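Local coordinates for protein 2-hydroxyhepta-2,4-diene-1, 7-dioateisomerase (Mycobacterium abscessus, PDB 3R6O) that probably catalyses isomerisation of 2-hydroxyhepta-2,4-diene-1,7-dioate as a magnesium-binding member of the fumarylacetoacetate hydrolase family, at residues F132-V146 and V210-P224. Numbering follows the deposited sequence.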
ATOM      1  N   PHE A 132      -6.267  -8.832   0.148  1.00 20.20           N
ATOM      2  CA  PHE A 132      -4.967  -8.626   0.808  1.00 19.96           C
ATOM      3  C   PHE A 132      -4.272  -7.473   0.173  1.00 19.60           C
ATOM      4  O   PHE A 132      -4.631  -7.081  -0.946  1.00 19.51           O
ATOM      5  CB  PHE A 132      -4.030  -9.832   0.665  1.00 19.95           C
ATOM      6  CG  PHE A 132      -4.591 -11.090   1.241  1.00 20.45           C
ATOM      7  CD1 PHE A 132      -4.897 -11.145   2.574  1.00 23.47           C
ATOM      8  CD2 PHE A 132      -4.860 -12.188   0.432  1.00 25.27           C
ATOM      9  CE1 PHE A 132      -5.476 -12.307   3.152  1.00 28.85           C
ATOM     10  CE2 PHE A 132      -5.447 -13.350   0.996  1.00 27.45           C
ATOM     11  CZ  PHE A 132      -5.747 -13.392   2.352  1.00 26.88           C
ATOM     12  N   MET A 133      -3.245  -6.966   0.880  1.00 19.51           N
ATOM     13  CA  MET A 133      -2.383  -5.940   0.335  1.00 19.31           C
ATOM     14  C   MET A 133      -0.922  -6.373   0.491  1.00 19.22           C
ATOM     15  O   MET A 133      -0.497  -6.820   1.568  1.00 19.36           O
ATOM     16  CB  MET A 133      -2.649  -4.565   0.972  1.00 19.47           C
ATOM     17  CG  MET A 133      -2.771  -3.433  -0.102  1.00 23.92           C
ATOM     18  SD  MET A 133      -3.166  -1.832   0.554  1.00 33.56           S
ATOM     19  CE  MET A 133      -4.586  -2.227   1.489  1.00 29.96           C
ATOM     20  N   LYS A 134      -0.175  -6.261  -0.606  1.00 19.07           N
ATOM     21  CA  LYS A 134       1.282  -6.389  -0.622  1.00 19.06           C
ATOM     22  C   LYS A 134       2.008  -5.039  -0.557  1.00 19.19           C
ATOM     23  O   LYS A 134       1.661  -4.139  -1.278  1.00 19.24           O
ATOM     24  CB  LYS A 134       1.716  -7.081  -1.925  1.00 18.99           C
ATOM     25  CG  LYS A 134       1.180  -8.542  -1.943  1.00 19.01           C
ATOM     26  CD  LYS A 134       1.747  -9.319  -3.078  1.00 19.06           C
ATOM     27  CE  LYS A 134       3.106  -9.916  -2.836  1.00 19.14           C
ATOM     28  NZ  LYS A 134       3.076 -11.196  -1.988  1.00 19.30           N
ATOM     29  N   SER A 135       3.069  -4.941   0.237  1.00 19.35           N
ATOM     30  CA  SER A 135       3.871  -3.725   0.256  1.00 19.63           C
ATOM     31  C   SER A 135       4.364  -3.426  -1.151  1.00 19.67           C
ATOM     32  O   SER A 135       4.824  -4.358  -1.839  1.00 19.55           O
ATOM     33  CB  SER A 135       5.074  -3.910   1.160  1.00 19.87           C
ATOM     34  OG  SER A 135       5.873  -2.764   1.166  1.00 20.28           O
ATOM     35  N   PRO A 136       4.234  -2.163  -1.600  1.00 19.94           N
ATOM     36  CA  PRO A 136       4.793  -1.868  -2.945  1.00 20.16           C
ATOM     37  C   PRO A 136       6.280  -2.179  -3.058  1.00 20.40           C
ATOM     38  O   PRO A 136       6.788  -2.405  -4.171  1.00 20.55           O
ATOM     39  CB  PRO A 136       4.544  -0.352  -3.133  1.00 20.61           C
ATOM     40  CG  PRO A 136       3.519   0.005  -2.173  1.00 20.50           C
ATOM     41  CD  PRO A 136       3.576  -0.979  -1.009  1.00 20.19           C
ATOM     42  N   THR A 137       6.999  -2.222  -1.945  1.00 20.52           N
ATOM     43  CA  THR A 137       8.450  -2.496  -2.040  1.00 20.85           C
ATOM     44  C   THR A 137       8.761  -3.999  -2.141  1.00 20.53           C
ATOM     45  O   THR A 137       9.928  -4.387  -2.088  1.00 20.79           O
ATOM     46  CB  THR A 137       9.224  -1.886  -0.892  1.00 21.28           C
ATOM     47  OG1 THR A 137       8.681  -2.309   0.360  1.00 21.04           O
ATOM     48  CG2 THR A 137       9.193  -0.324  -1.004  1.00 21.86           C
ATOM     49  N   SER A 138       7.713  -4.832  -2.186  1.00 20.06           N
ATOM     50  CA  SER A 138       7.859  -6.233  -2.526  1.00 19.87           C
ATOM     51  C   SER A 138       8.052  -6.455  -4.042  1.00 19.99           C
ATOM     52  O   SER A 138       8.502  -7.540  -4.441  1.00 20.02           O
ATOM     53  CB  SER A 138       6.683  -7.081  -2.043  1.00 19.53           C
ATOM     54  OG  SER A 138       5.452  -6.765  -2.684  1.00 19.35           O
ATOM     55  N   ILE A 139       7.667  -5.451  -4.850  1.00 20.14           N
ATOM     56  CA  ILE A 139       7.654  -5.562  -6.303  1.00 20.35           C
ATOM     57  C   ILE A 139       9.051  -5.894  -6.783  1.00 20.77           C
ATOM     58  O   ILE A 139      10.059  -5.384  -6.241  1.00 21.08           O
ATOM     59  CB  ILE A 139       7.185  -4.247  -6.992  1.00 20.64           C
ATOM     60  CG1 ILE A 139       5.674  -4.088  -6.861  1.00 20.30           C
ATOM     61  CG2 ILE A 139       7.695  -4.144  -8.493  1.00 21.19           C
ATOM     62  CD1 ILE A 139       4.807  -5.080  -7.705  1.00 20.13           C
ATOM     63  N   SER A 140       9.079  -6.753  -7.786  1.00 20.88           N
ATOM     64  CA  SER A 140      10.284  -7.370  -8.270  1.00 21.29           C
ATOM     65  C   SER A 140      10.123  -7.754  -9.721  1.00 21.64           C
ATOM     66  O   SER A 140       9.005  -7.807 -10.254  1.00 21.49           O
ATOM     67  CB  SER A 140      10.567  -8.648  -7.482  1.00 21.04           C
ATOM     68  OG  SER A 140      11.947  -8.794  -7.416  1.00 22.49           O
ATOM     69  N   GLY A 141      11.243  -8.075 -10.343  1.00 22.20           N
ATOM     70  CA  GLY A 141      11.278  -8.321 -11.780  1.00 22.75           C
ATOM     71  C   GLY A 141      11.124  -9.772 -12.174  1.00 22.75           C
ATOM     72  O   GLY A 141      11.168 -10.658 -11.332  1.00 22.38           O
ATOM     73  N   PRO A 142      11.013 -10.038 -13.474  1.00 23.31           N
ATOM     74  CA  PRO A 142      10.716 -11.390 -13.973  1.00 23.45           C
ATOM     75  C   PRO A 142      11.846 -12.397 -13.954  1.00 23.83           C
ATOM     76  O   PRO A 142      11.609 -13.567 -14.274  1.00 24.01           O
ATOM     77  CB  PRO A 142      10.345 -11.121 -15.429  1.00 24.12           C
ATOM     78  CG  PRO A 142      11.170  -9.947 -15.763  1.00 24.62           C
ATOM     79  CD  PRO A 142      11.022  -9.067 -14.581  1.00 23.96           C
ATOM     80  N   ARG A 143      13.067 -11.944 -13.650  1.00 24.09           N
ATOM     81  CA  ARG A 143      14.200 -12.835 -13.555  0.60 24.50           C
ATOM     82  C   ARG A 143      14.934 -12.671 -12.238  1.00 24.16           C
ATOM     83  O   ARG A 143      16.022 -13.209 -12.055  1.00 24.57           O
ATOM     84  CB  ARG A 143      15.160 -12.619 -14.740  0.60 25.52           C
ATOM     85  CG  ARG A 143      14.578 -13.045 -16.061  0.60 26.20           C
ATOM     86  CD  ARG A 143      15.654 -13.307 -17.125  0.60 31.31           C
ATOM     87  NE  ARG A 143      15.443 -14.586 -17.803  0.60 34.09           N
ATOM     88  CZ  ARG A 143      16.094 -15.723 -17.536  0.60 34.36           C
ATOM     89  NH1 ARG A 143      17.032 -15.792 -16.596  0.60 34.84           N
ATOM     90  NH2 ARG A 143      15.801 -16.814 -18.225  0.60 36.40           N
ATOM     91  N   ASP A 144      14.319 -11.953 -11.309  1.00 23.50           N
ATOM     92  CA  ASP A 144      14.956 -11.620 -10.069  1.00 23.29           C
ATOM     93  C   ASP A 144      14.745 -12.717  -9.034  1.00 22.87           C
ATOM     94  O   ASP A 144      13.671 -13.330  -8.974  1.00 22.49           O
ATOM     95  CB  ASP A 144      14.395 -10.301  -9.530  1.00 22.91           C
ATOM     96  CG  ASP A 144      14.764  -9.108 -10.393  1.00 23.49           C
ATOM     97  OD1 ASP A 144      15.665  -9.228 -11.255  1.00 24.24           O
ATOM     98  OD2 ASP A 144      14.176  -8.035 -10.165  1.00 23.49           O
ATOM     99  N   ALA A 145      15.737 -12.906  -8.177  1.00 23.03           N
ATOM    100  CA  ALA A 145      15.645 -13.904  -7.148  1.00 22.80           C
ATOM    101  C   ALA A 145      14.531 -13.578  -6.167  1.00 22.14           C
ATOM    102  O   ALA A 145      14.282 -12.405  -5.847  1.00 21.91           O
ATOM    103  CB  ALA A 145      16.940 -14.055  -6.406  1.00 23.20           C
ATOM    104  N   VAL A 146      13.867 -14.626  -5.714  1.00 21.96           N
ATOM    105  CA  VAL A 146      13.046 -14.577  -4.496  1.00 21.53           C
ATOM    106  C   VAL A 146      13.934 -14.937  -3.325  1.00 21.78           C
ATOM    107  O   VAL A 146      14.643 -15.942  -3.363  1.00 22.20           O
ATOM    108  CB  VAL A 146      11.894 -15.594  -4.567  1.00 21.42           C
ATOM    109  CG1 VAL A 146      11.160 -15.696  -3.187  1.00 21.18           C
ATOM    110  CG2 VAL A 146      10.937 -15.152  -5.684  1.00 21.23           C
ATOM    111  N   VAL A 210      -0.769 -11.170   8.022  1.00 20.25           N
ATOM    112  CA  VAL A 210      -0.811 -11.414   6.596  1.00 19.88           C
ATOM    113  C   VAL A 210       0.010 -10.387   5.822  1.00 19.52           C
ATOM    114  O   VAL A 210       0.703 -10.737   4.864  1.00 19.33           O
ATOM    115  CB  VAL A 210      -2.253 -11.526   6.052  1.00 19.88           C
ATOM    116  CG1 VAL A 210      -2.220 -11.805   4.585  1.00 19.59           C
ATOM    117  CG2 VAL A 210      -2.996 -12.680   6.763  1.00 20.41           C
ATOM    118  N   VAL A 211      -0.057  -9.111   6.220  1.00 19.51           N
ATOM    119  CA  VAL A 211       0.774  -8.099   5.618  1.00 19.32           C
ATOM    120  C   VAL A 211       2.263  -8.439   5.695  1.00 19.39           C
ATOM    121  O   VAL A 211       2.959  -8.411   4.667  1.00 19.24           O
ATOM    122  CB  VAL A 211       0.509  -6.663   6.224  1.00 19.41           C
ATOM    123  CG1 VAL A 211       1.592  -5.671   5.764  1.00 19.37           C
ATOM    124  CG2 VAL A 211      -0.887  -6.186   5.812  1.00 19.33           C
ATOM    125  N   ARG A 212       2.730  -8.787   6.883  1.00 19.72           N
ATOM    126  CA  ARG A 212       4.108  -9.253   7.098  1.00 19.91           C
ATOM    127  C   ARG A 212       4.494 -10.411   6.177  1.00 19.78           C
ATOM    128  O   ARG A 212       5.546 -10.367   5.516  1.00 19.75           O
ATOM    129  CB  ARG A 212       4.346  -9.647   8.567  1.00 20.39           C
ATOM    130  CG  ARG A 212       5.806  -9.902   8.909  1.00 20.71           C
ATOM    131  CD  ARG A 212       5.964 -10.180  10.375  1.00 23.71           C
ATOM    132  NE  ARG A 212       5.905  -8.948  11.162  1.00 24.15           N
ATOM    133  CZ  ARG A 212       5.668  -8.884  12.463  1.00 28.87           C
ATOM    134  NH1 ARG A 212       5.691  -7.687  13.079  1.00 32.74           N
ATOM    135  NH2 ARG A 212       5.346  -9.985  13.154  1.00 22.80           N
ATOM    136  N   GLY A 213       3.610 -11.402   6.107  1.00 19.76           N
ATOM    137  CA  GLY A 213       3.870 -12.603   5.325  1.00 19.72           C
ATOM    138  C   GLY A 213       3.932 -12.413   3.819  1.00 19.40           C
ATOM    139  O   GLY A 213       4.587 -13.154   3.124  1.00 19.41           O
ATOM    140  N   LYS A 214       3.277 -11.384   3.329  1.00 19.18           N
ATOM    141  CA  LYS A 214       3.228 -11.150   1.913  1.00 18.98           C
ATOM    142  C   LYS A 214       4.086  -9.976   1.477  1.00 18.96           C
ATOM    143  O   LYS A 214       4.078  -9.621   0.292  1.00 18.89           O
ATOM    144  CB  LYS A 214       1.783 -10.912   1.513  1.00 18.87           C
ATOM    145  CG  LYS A 214       0.946 -12.185   1.428  1.00 18.98           C
ATOM    146  CD  LYS A 214      -0.507 -11.898   1.095  1.00 18.97           C
ATOM    147  CE  LYS A 214      -1.372 -13.177   1.096  1.00 19.21           C
ATOM    148  NZ  LYS A 214      -0.873 -14.187   0.103  1.00 19.25           N
ATOM    149  N   GLY A 215       4.735  -9.318   2.425  1.00 19.11           N
ATOM    150  CA  GLY A 215       5.277  -7.972   2.172  1.00 19.17           C
ATOM    151  C   GLY A 215       6.790  -7.766   2.045  1.00 19.43           C
ATOM    152  O   GLY A 215       7.252  -6.620   1.840  1.00 19.59           O
ATOM    153  N   TYR A 216       7.567  -8.817   2.214  1.00 19.56           N
ATOM    154  CA  TYR A 216       9.037  -8.689   2.181  1.00 19.91           C
ATOM    155  C   TYR A 216       9.519  -8.277   0.774  1.00 19.97           C
ATOM    156  O   TYR A 216       8.857  -8.648  -0.198  1.00 19.75           O
ATOM    157  CB  TYR A 216       9.654 -10.021   2.478  1.00 20.06           C
ATOM    158  CG  TYR A 216       9.664 -10.462   3.936  1.00 20.26           C
ATOM    159  CD1 TYR A 216      10.784 -10.242   4.721  1.00 20.72           C
ATOM    160  CD2 TYR A 216       8.584 -11.120   4.503  1.00 20.12           C
ATOM    161  CE1 TYR A 216      10.857 -10.698   6.012  1.00 21.02           C
ATOM    162  CE2 TYR A 216       8.657 -11.589   5.851  1.00 20.44           C
ATOM    163  CZ  TYR A 216       9.793 -11.356   6.565  1.00 20.88           C
ATOM    164  OH  TYR A 216       9.942 -11.772   7.863  1.00 25.61           O
ATOM    165  N   PRO A 217      10.713  -7.660   0.658  1.00 20.37           N
ATOM    166  CA  PRO A 217      11.295  -7.494  -0.676  1.00 20.57           C
ATOM    167  C   PRO A 217      11.384  -8.814  -1.433  1.00 20.48           C
ATOM    168  O   PRO A 217      11.685  -9.841  -0.836  1.00 20.49           O
ATOM    169  CB  PRO A 217      12.702  -6.983  -0.384  1.00 21.13           C
ATOM    170  CG  PRO A 217      12.572  -6.279   0.968  1.00 21.20           C
ATOM    171  CD  PRO A 217      11.656  -7.220   1.707  1.00 20.78           C
ATOM    172  N   THR A 218      11.148  -8.747  -2.734  1.00 20.48           N
ATOM    173  CA  THR A 218      11.159  -9.880  -3.671  1.00 20.47           C
ATOM    174  C   THR A 218       9.880 -10.714  -3.666  1.00 20.06           C
ATOM    175  O   THR A 218       9.763 -11.631  -4.499  1.00 20.09           O
ATOM    176  CB  THR A 218      12.387 -10.815  -3.558  1.00 20.80           C
ATOM    177  OG1 THR A 218      12.253 -11.754  -2.475  1.00 20.64           O
ATOM    178  CG2 THR A 218      13.687 -10.057  -3.419  1.00 21.32           C
ATOM    179  N   PHE A 219       8.944 -10.424  -2.744  1.00 19.75           N
ATOM    180  CA  PHE A 219       7.709 -11.211  -2.632  1.00 19.46           C
ATOM    181  C   PHE A 219       6.612 -10.907  -3.684  1.00 19.35           C
ATOM    182  O   PHE A 219       5.570 -11.569  -3.694  1.00 19.20           O
ATOM    183  CB  PHE A 219       7.117 -11.112  -1.214  1.00 19.30           C
ATOM    184  CG  PHE A 219       7.778 -11.993  -0.191  1.00 19.45           C
ATOM    185  CD1 PHE A 219       9.090 -12.409  -0.319  1.00 19.74           C
ATOM    186  CD2 PHE A 219       7.065 -12.392   0.928  1.00 19.40           C
ATOM    187  CE1 PHE A 219       9.670 -13.236   0.646  1.00 19.95           C
ATOM    188  CE2 PHE A 219       7.642 -13.197   1.901  1.00 19.65           C
ATOM    189  CZ  PHE A 219       8.937 -13.606   1.767  1.00 19.91           C
ATOM    190  N   CYS A 220       6.827  -9.942  -4.572  1.00 19.51           N
ATOM    191  CA  CYS A 220       5.876  -9.701  -5.683  1.00 19.54           C
ATOM    192  C   CYS A 220       6.565  -9.596  -7.040  1.00 19.93           C
ATOM    193  O   CYS A 220       6.577  -8.526  -7.680  1.00 20.16           O
ATOM    194  CB  CYS A 220       5.004  -8.474  -5.435  1.00 19.43           C
ATOM    195  SG  CYS A 220       3.488  -8.463  -6.461  1.00 19.46           S
ATOM    196  N   PRO A 221       7.175 -10.696  -7.496  1.00 20.08           N
ATOM    197  CA  PRO A 221       7.647 -10.756  -8.864  1.00 20.52           C
ATOM    198  C   PRO A 221       6.552 -10.396  -9.876  1.00 20.64           C
ATOM    199  O   PRO A 221       5.408 -10.794  -9.712  1.00 20.40           O
ATOM    200  CB  PRO A 221       8.079 -12.217  -9.030  1.00 20.59           C
ATOM    201  CG  PRO A 221       8.316 -12.718  -7.668  1.00 20.29           C
ATOM    202  CD  PRO A 221       7.385 -11.963  -6.796  1.00 19.93           C
ATOM    203  N   THR A 222       6.920  -9.644 -10.910  1.00 21.11           N
ATOM    204  CA  THR A 222       5.991  -9.208 -11.971  1.00 21.39           C
ATOM    205  C   THR A 222       6.707  -9.157 -13.326  1.00 22.09           C
ATOM    206  O   THR A 222       7.945  -9.029 -13.386  1.00 22.39           O
ATOM    207  CB  THR A 222       5.453  -7.772 -11.701  1.00 21.36           C
ATOM    208  OG1 THR A 222       6.537  -6.828 -11.699  1.00 21.69           O
ATOM    209  CG2 THR A 222       4.714  -7.691 -10.383  1.00 20.77           C
ATOM    210  N   GLY A 223       5.925  -9.231 -14.411  1.00 22.46           N
ATOM    211  CA  GLY A 223       6.483  -9.194 -15.768  1.00 23.24           C
ATOM    212  C   GLY A 223       6.562 -10.579 -16.405  1.00 23.44           C
ATOM    213  O   GLY A 223       6.090 -11.573 -15.839  1.00 22.98           O
ATOM    214  N   PRO A 224       7.224 -10.675 -17.554  1.00 24.19           N
ATOM    215  CA  PRO A 224       8.155  -9.676 -18.099  1.00 24.84           C
ATOM    216  C   PRO A 224       7.564  -8.448 -18.799  1.00 25.35           C
ATOM    217  O   PRO A 224       8.320  -7.521 -19.123  1.00 25.91           O
ATOM    218  CB  PRO A 224       9.000 -10.497 -19.095  1.00 25.54           C
ATOM    219  CG  PRO A 224       8.136 -11.647 -19.484  1.00 25.45           C
ATOM    220  CD  PRO A 224       7.304 -11.964 -18.250  1.00 24.49           C
TER
HETATM  221  O   HOH W   1       2.269  -6.901   2.351  1.00 19.49           O
HETATM  222  O   HOH W   2       9.241  -4.668   1.297  1.00 20.68           O
HETATM  223  O   HOH W   3      11.124  -6.242  -3.801  1.00 20.90           O
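Lys-134 reaches the carbonyls of Lys-214 and Phe-219, its side chain bent at chi3 (83°) and chi4 (78°) to bring NZ to Lys-214 O at 2.9 Å, in the carbonyl plane and on a lone pair. The same ammonium makes a weaker bond to Phe-219 O and a salt bridge with Asp-189, while Lys-134 CE lies 3.5 Å from Cys-220 CB. Packing is tight here. Ser-138 OG slips to 3.3 Å from Cys-220 CB, and its hydroxyl is turned back onto Ser-135 O, which also receives Ser-138 N. Beyond it a short parallel ladder, 139-140 with 220-221, joins the two loops: Cys-220 N gives to Ser-138 O at 2.9 Å, from well above the carbonyl plane, Ser-140 N returns a weak bond to Cys-220 O, and Thr-222 N gives to Ser-140 O. On one face of this ladder Ile-139 CD1 rests against both Cys-220 SG and Thr-222 CG2. The partly exposed Pro-217 and Thr-137 side is looser and wetter: one water joins Thr-137 OG1 to Gly-215 O, and another links Thr-137 O and Ile-139 O with Thr-218 N. Thr-137 OG1 also hydrogen-bonds Ala-273 O of the second subunit. At the other end Lys-214 lays CE over a face of the Phe-132 ring, 4.0 Å from its centroid, a CH-pi contact, while Val-210 CG1 presses on CD1 of the ring. Lys-214 NZ continues to Asp-189 and Thr-191. Both lysines, expected to offset the negative charge of Asp-189, thus form a second shell around the magnesium site, whose ligands include Asp-189 and Glu-160.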